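Local coordinates for cytokinesis protein 2 (Saccharomyces cerevisiae, PDB 4WPE) that probably binds phospholipids through its F-BAR domain, the part modelled here, and mediates the cytoskeletal rearrangements required for cytokinesis, at residues 50-53 and 54-58; 96-99 and 100-104. All coordinates share one frame; numbering follows the deposited sequence.

Contact 1 of 2, residues 50-53 and 54-58; sequences LEKD and YARRL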
loop_
_atom_site.group_PDB
_atom_site.type_symbol
_atom_site.label_atom_id
_atom_site.label_comp_id
_atom_site.label_asym_id
_atom_site.label_seq_id
_atom_site.Cartn_x
_atom_site.Cartn_y
_atom_site.Cartn_z
ATOM N N LEU A 50 1.535 -0.496 -8.880
ATOM C CA LEU A 50 0.998 -0.988 -7.616
ATOM C C LEU A 50 0.495 0.147 -6.729
ATOM O O LEU A 50 -0.579 0.052 -6.128
ATOM C CB LEU A 50 2.060 -1.799 -6.871
ATOM C CG LEU A 50 1.703 -2.292 -5.466
ATOM C CD1 LEU A 50 0.506 -3.226 -5.515
ATOM C CD2 LEU A 50 2.897 -2.981 -4.815
ATOM N N GLU A 51 1.280 1.216 -6.644
ATOM C CA GLU A 51 0.944 2.349 -5.790
ATOM C C GLU A 51 -0.272 3.106 -6.316
ATOM O O GLU A 51 -1.057 3.650 -5.541
ATOM C CB GLU A 51 2.139 3.298 -5.666
ATOM C CG GLU A 51 3.343 2.705 -4.948
ATOM C CD GLU A 51 3.066 2.382 -3.490
ATOM O OE1 GLU A 51 2.146 2.991 -2.904
ATOM O OE2 GLU A 51 3.771 1.519 -2.924
ATOM N N LYS A 52 -0.420 3.141 -7.636
ATOM C CA LYS A 52 -1.562 3.800 -8.254
ATOM C C LYS A 52 -2.852 3.087 -7.871
ATOM O O LYS A 52 -3.842 3.723 -7.515
ATOM C CB LYS A 52 -1.402 3.841 -9.775
ATOM C CG LYS A 52 -2.539 4.534 -10.504
ATOM C CD LYS A 52 -2.529 4.193 -11.985
ATOM C CE LYS A 52 -3.647 4.914 -12.723
ATOM N NZ LYS A 52 -3.614 4.638 -14.184
ATOM N N ASP A 53 -2.833 1.760 -7.934
ATOM C CA ASP A 53 -4.007 0.970 -7.584
ATOM C C ASP A 53 -4.299 1.056 -6.089
ATOM O O ASP A 53 -5.459 1.048 -5.675
ATOM C CB ASP A 53 -3.819 -0.486 -8.005
ATOM C CG ASP A 53 -3.501 -0.626 -9.479
ATOM O OD1 ASP A 53 -3.689 0.362 -10.222
ATOM O OD2 ASP A 53 -3.062 -1.718 -9.894
ATOM N N TYR A 54 -3.246 1.140 -5.283
ATOM C CA TYR A 54 -3.410 1.275 -3.841
ATOM C C TYR A 54 -4.071 2.607 -3.502
ATOM O O TYR A 54 -5.009 2.655 -2.710
ATOM C CB TYR A 54 -2.063 1.155 -3.126
ATOM C CG TYR A 54 -2.161 1.196 -1.617
ATOM C CD1 TYR A 54 -2.473 0.057 -0.887
ATOM C CD2 TYR A 54 -1.938 2.378 -0.921
ATOM C CE1 TYR A 54 -2.562 0.095 0.497
ATOM C CE2 TYR A 54 -2.027 2.425 0.458
ATOM C CZ TYR A 54 -2.339 1.283 1.162
ATOM O OH TYR A 54 -2.425 1.336 2.535
ATOM N N ALA A 55 -3.581 3.683 -4.110
ATOM C CA ALA A 55 -4.134 5.012 -3.870
ATOM C C ALA A 55 -5.569 5.104 -4.364
ATOM O O ALA A 55 -6.438 5.644 -3.678
ATOM C CB ALA A 55 -3.281 6.073 -4.539
ATOM N N ARG A 56 -5.816 4.570 -5.556
ATOM C CA ARG A 56 -7.142 4.644 -6.157
ATOM C C ARG A 56 -8.162 3.837 -5.364
ATOM O O ARG A 56 -9.296 4.275 -5.175
ATOM C CB ARG A 56 -7.105 4.165 -7.612
ATOM C CG ARG A 56 -6.516 5.179 -8.597
ATOM C CD ARG A 56 -6.526 6.600 -8.036
ATOM N NE ARG A 56 -6.294 7.606 -9.069
ATOM C CZ ARG A 56 -7.259 8.275 -9.694
ATOM N NH1 ARG A 56 -8.530 8.053 -9.386
ATOM N NH2 ARG A 56 -6.952 9.171 -10.623
ATOM N N ARG A 57 -7.756 2.666 -4.889
ATOM C CA ARG A 57 -8.666 1.804 -4.142
ATOM C C ARG A 57 -8.857 2.296 -2.712
ATOM O O ARG A 57 -9.910 2.082 -2.114
ATOM C CB ARG A 57 -8.163 0.363 -4.135
ATOM C CG ARG A 57 -9.206 -0.627 -3.660
ATOM C CD ARG A 57 -8.704 -2.052 -3.753
ATOM N NE ARG A 57 -9.452 -2.939 -2.869
ATOM C CZ ARG A 57 -9.203 -4.236 -2.734
ATOM N NH1 ARG A 57 -8.226 -4.798 -3.430
ATOM N NH2 ARG A 57 -9.933 -4.970 -1.905
ATOM N N LEU A 58 -7.837 2.950 -2.165
ATOM C CA LEU A 58 -7.948 3.551 -0.840
ATOM C C LEU A 58 -8.893 4.742 -0.894
ATOM O O LEU A 58 -9.677 4.968 0.028
ATOM C CB LEU A 58 -6.580 3.985 -0.312
ATOM C CG LEU A 58 -6.566 4.598 1.090
ATOM C CD1 LEU A 58 -7.064 3.601 2.118
ATOM C CD2 LEU A 58 -5.177 5.100 1.452
#
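Lys-52 and Arg-56 stand one helical turn apart on an exposed face, and they meet by the aliphatic bases of their side chains, which come nearest at CG of Lys-52 to CG of Arg-56, 4.5 Å. Lys-52 runs out fully extended, while Arg-56 starts with CG beside its own backbone N (chi1 -77°) and bends at the next torsion; that start lays Arg-56 CG 3.2 Å from Lys-52 O. The same carbonyl accepts the Arg-56 N-H at 2.9 Å. Farther out the two like charges stay apart, with Lys-52 NZ 6.5 Å from Arg-56 NE.

Tyr-54 goes another way. Its CB rests 3.5 Å from Leu-50 O, which also takes the Tyr-54 N-H, and with CG anti to the backbone N (chi1 -176°) the ring is carried off the turn into buried surroundings. Ala-55 CB lies 3.4 Å from Glu-51 O. Asp-53 and Arg-57 are joined here through the backbone, Arg-57 N to Asp-53 O at 2.9 Å; the charged end of each instead pairs with its counterpart on the second subunit, Asp-53 with Arg-57 of that subunit and Arg-57 with its Asp-53.

The turn sits mid-way along helix 37-71 at the F-BAR dimer interface: the Tyr-54 ring meets Tyr-54 of the second subunit and its OH is hydrogen-bonded to Glu-51 of that subunit, while Ala-55 and Leu-58 pack on helix 76-162 of their own chain.

Contact 2 of 2, residues 96-99 and 100-104; sequences HSKQ and SEILF
Opposite choices at the first torsion bring Gln-99 and Leu-103 alongside each other: Gln-99 sends CG away from its backbone N (chi1 -164°) and continues extended, whereas Leu-103 keeps CG beside its N (chi1 -75°). The two side chains then run in the same general direction, and the meeting point is one methyl against the amide oxygen, Leu-103 CD1 to Gln-99 OE1 at 4.0 Å, a packing contact. Leu-103 also leans on the backbone, with CG 3.3 Å from Gln-99 O, the carbonyl that accepts the Leu-103 N-H. The polar work of the Gln-99 amide is done elsewhere: OE1 accepts from Arg-47 of helix 37-71, and NE2 makes a weak hydrogen bond to Thr-244.

This is a run of i to i+4 backbone bonds within helix 76-162, one of the long helices of the F-BAR bundle, with a wider pi-type turn at 102-104. Here the helix lies between two others of its own chain: Ser-97 and Ser-100 face helix 37-71, Ile-102 and Leu-103 touch helix 170-259, and Gln-99 reaches both.

Ile-102 turns CG1 back beside its N (chi1 -66°), which sets that carbon 3.3 Å from Lys-98 O and lets CD1 come within 4.3 Å of Lys-98 CE. It is the last methylene of Lys-98, next to the ammonium, that it touches, on an extended chain that runs outward on the open side. Glu-101, also exposed, leans similarly over the preceding turn, its CG 3.2 Å from Ser-97 O; Ser-97 OG and Glu-101 OE2 remain 4.2 Å apart. Ser-100 donates its N-H to His-96 O at 2.8 Å, and its hydroxyl is hydrogen-bonded to the main-chain oxygen of Ser-48.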
loop_
_atom_site.group_PDB
_atom_site.type_symbol
_atom_site.label_atom_id
_atom_site.label_comp_id
_atom_site.label_asym_id
_atom_site.label_seq_id
_atom_site.Cartn_x
_atom_site.Cartn_y
_atom_site.Cartn_z
ATOM N N HIS A 96 0.428 8.262 -1.685
ATOM C CA HIS A 96 0.792 7.099 -2.484
ATOM C C HIS A 96 0.586 7.389 -3.964
ATOM O O HIS A 96 1.338 6.906 -4.811
ATOM C CB HIS A 96 -0.020 5.873 -2.068
ATOM C CG HIS A 96 0.436 5.250 -0.784
ATOM N ND1 HIS A 96 1.046 4.019 -0.732
ATOM C CD2 HIS A 96 0.363 5.692 0.495
ATOM C CE1 HIS A 96 1.333 3.724 0.527
ATOM N NE2 HIS A 96 0.930 4.722 1.287
ATOM N N SER A 97 -0.437 8.181 -4.271
ATOM C CA SER A 97 -0.724 8.547 -5.652
ATOM C C SER A 97 0.392 9.409 -6.219
ATOM O O SER A 97 0.827 9.209 -7.352
ATOM C CB SER A 97 -2.058 9.284 -5.756
ATOM O OG SER A 97 -2.334 9.618 -7.103
ATOM N N LYS A 98 0.855 10.366 -5.422
ATOM C CA LYS A 98 1.958 11.227 -5.827
ATOM C C LYS A 98 3.242 10.413 -5.962
ATOM O O LYS A 98 4.036 10.633 -6.877
ATOM C CB LYS A 98 2.145 12.369 -4.826
ATOM C CG LYS A 98 3.425 13.159 -5.016
ATOM C CD LYS A 98 3.685 14.092 -3.843
ATOM C CE LYS A 98 5.043 14.771 -3.981
ATOM N NZ LYS A 98 5.275 15.771 -2.901
ATOM N N GLN A 99 3.431 9.463 -5.051
ATOM C CA GLN A 99 4.581 8.568 -5.095
ATOM C C GLN A 99 4.558 7.722 -6.363
ATOM O O GLN A 99 5.596 7.482 -6.983
ATOM C CB GLN A 99 4.604 7.666 -3.861
ATOM C CG GLN A 99 5.936 6.972 -3.612
ATOM C CD GLN A 99 5.798 5.763 -2.704
ATOM O OE1 GLN A 99 5.422 4.677 -3.148
ATOM N NE2 GLN A 99 6.083 5.950 -1.422
ATOM N N SER A 100 3.364 7.277 -6.743
ATOM C CA SER A 100 3.180 6.471 -7.945
ATOM C C SER A 100 3.624 7.216 -9.197
ATOM O O SER A 100 4.323 6.663 -10.044
ATOM C CB SER A 100 1.717 6.050 -8.087
ATOM O OG SER A 100 1.495 5.383 -9.317
ATOM N N GLU A 101 3.216 8.476 -9.307
ATOM C CA GLU A 101 3.541 9.280 -10.479
ATOM C C GLU A 101 5.041 9.561 -10.578
ATOM O O GLU A 101 5.606 9.535 -11.669
ATOM C CB GLU A 101 2.746 10.590 -10.460
ATOM C CG GLU A 101 1.243 10.381 -10.308
ATOM C CD GLU A 101 0.467 11.683 -10.195
ATOM O OE1 GLU A 101 1.088 12.727 -9.901
ATOM O OE2 GLU A 101 -0.769 11.658 -10.389
ATOM N N ILE A 102 5.688 9.823 -9.446
ATOM C CA ILE A 102 7.135 10.028 -9.435
ATOM C C ILE A 102 7.842 8.775 -9.940
ATOM O O ILE A 102 8.824 8.848 -10.680
ATOM C CB ILE A 102 7.660 10.368 -8.026
ATOM C CG1 ILE A 102 7.123 11.719 -7.562
ATOM C CG2 ILE A 102 9.184 10.387 -8.006
ATOM C CD1 ILE A 102 7.518 12.068 -6.142
ATOM N N LEU A 103 7.323 7.619 -9.543
ATOM C CA LEU A 103 7.925 6.352 -9.922
ATOM C C LEU A 103 7.825 6.110 -11.426
ATOM O O LEU A 103 8.795 5.702 -12.054
ATOM C CB LEU A 103 7.282 5.196 -9.150
ATOM C CG LEU A 103 7.707 5.073 -7.682
ATOM C CD1 LEU A 103 6.735 4.206 -6.896
ATOM C CD2 LEU A 103 9.119 4.523 -7.565
ATOM N N PHE A 104 6.666 6.378 -12.013
ATOM C CA PHE A 104 6.463 6.030 -13.414
ATOM C C PHE A 104 7.268 6.897 -14.381
ATOM O O PHE A 104 7.766 6.401 -15.392
ATOM C CB PHE A 104 4.982 6.108 -13.784
ATOM C CG PHE A 104 4.694 5.685 -15.196
ATOM C CD1 PHE A 104 4.598 4.342 -15.523
ATOM C CD2 PHE A 104 4.534 6.628 -16.199
ATOM C CE1 PHE A 104 4.342 3.945 -16.824
ATOM C CE2 PHE A 104 4.277 6.239 -17.500
ATOM C CZ PHE A 104 4.181 4.895 -17.813
#

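How the contacts relate
Contacts 1 and 2 lie on successive helices, 37-71 and 76-162, with their centres 10 Å apart, and they pack directly against each other. The polar link is a probable hydrogen bond between Glu-51 OE1 and His-96 ND1, 2.6 Å. Around it the Tyr-54 ring meets the imidazole with planes at about 40°, CD2 of the tyrosine being 3.4 Å from His-96 ND1. Lys-52 CB lies 3.3 Å from Ser-100 OG. Two different surroundings flank this seam: 50-58 faces the second subunit, whereas 96-104 turns to helix 170-259. His-96 stands between Glu-51, whose other carboxylate oxygen meets Tyr-54 of the second subunit, and Glu-248 of helix 170-259, which is hydrogen-bonded to His-96 NE2.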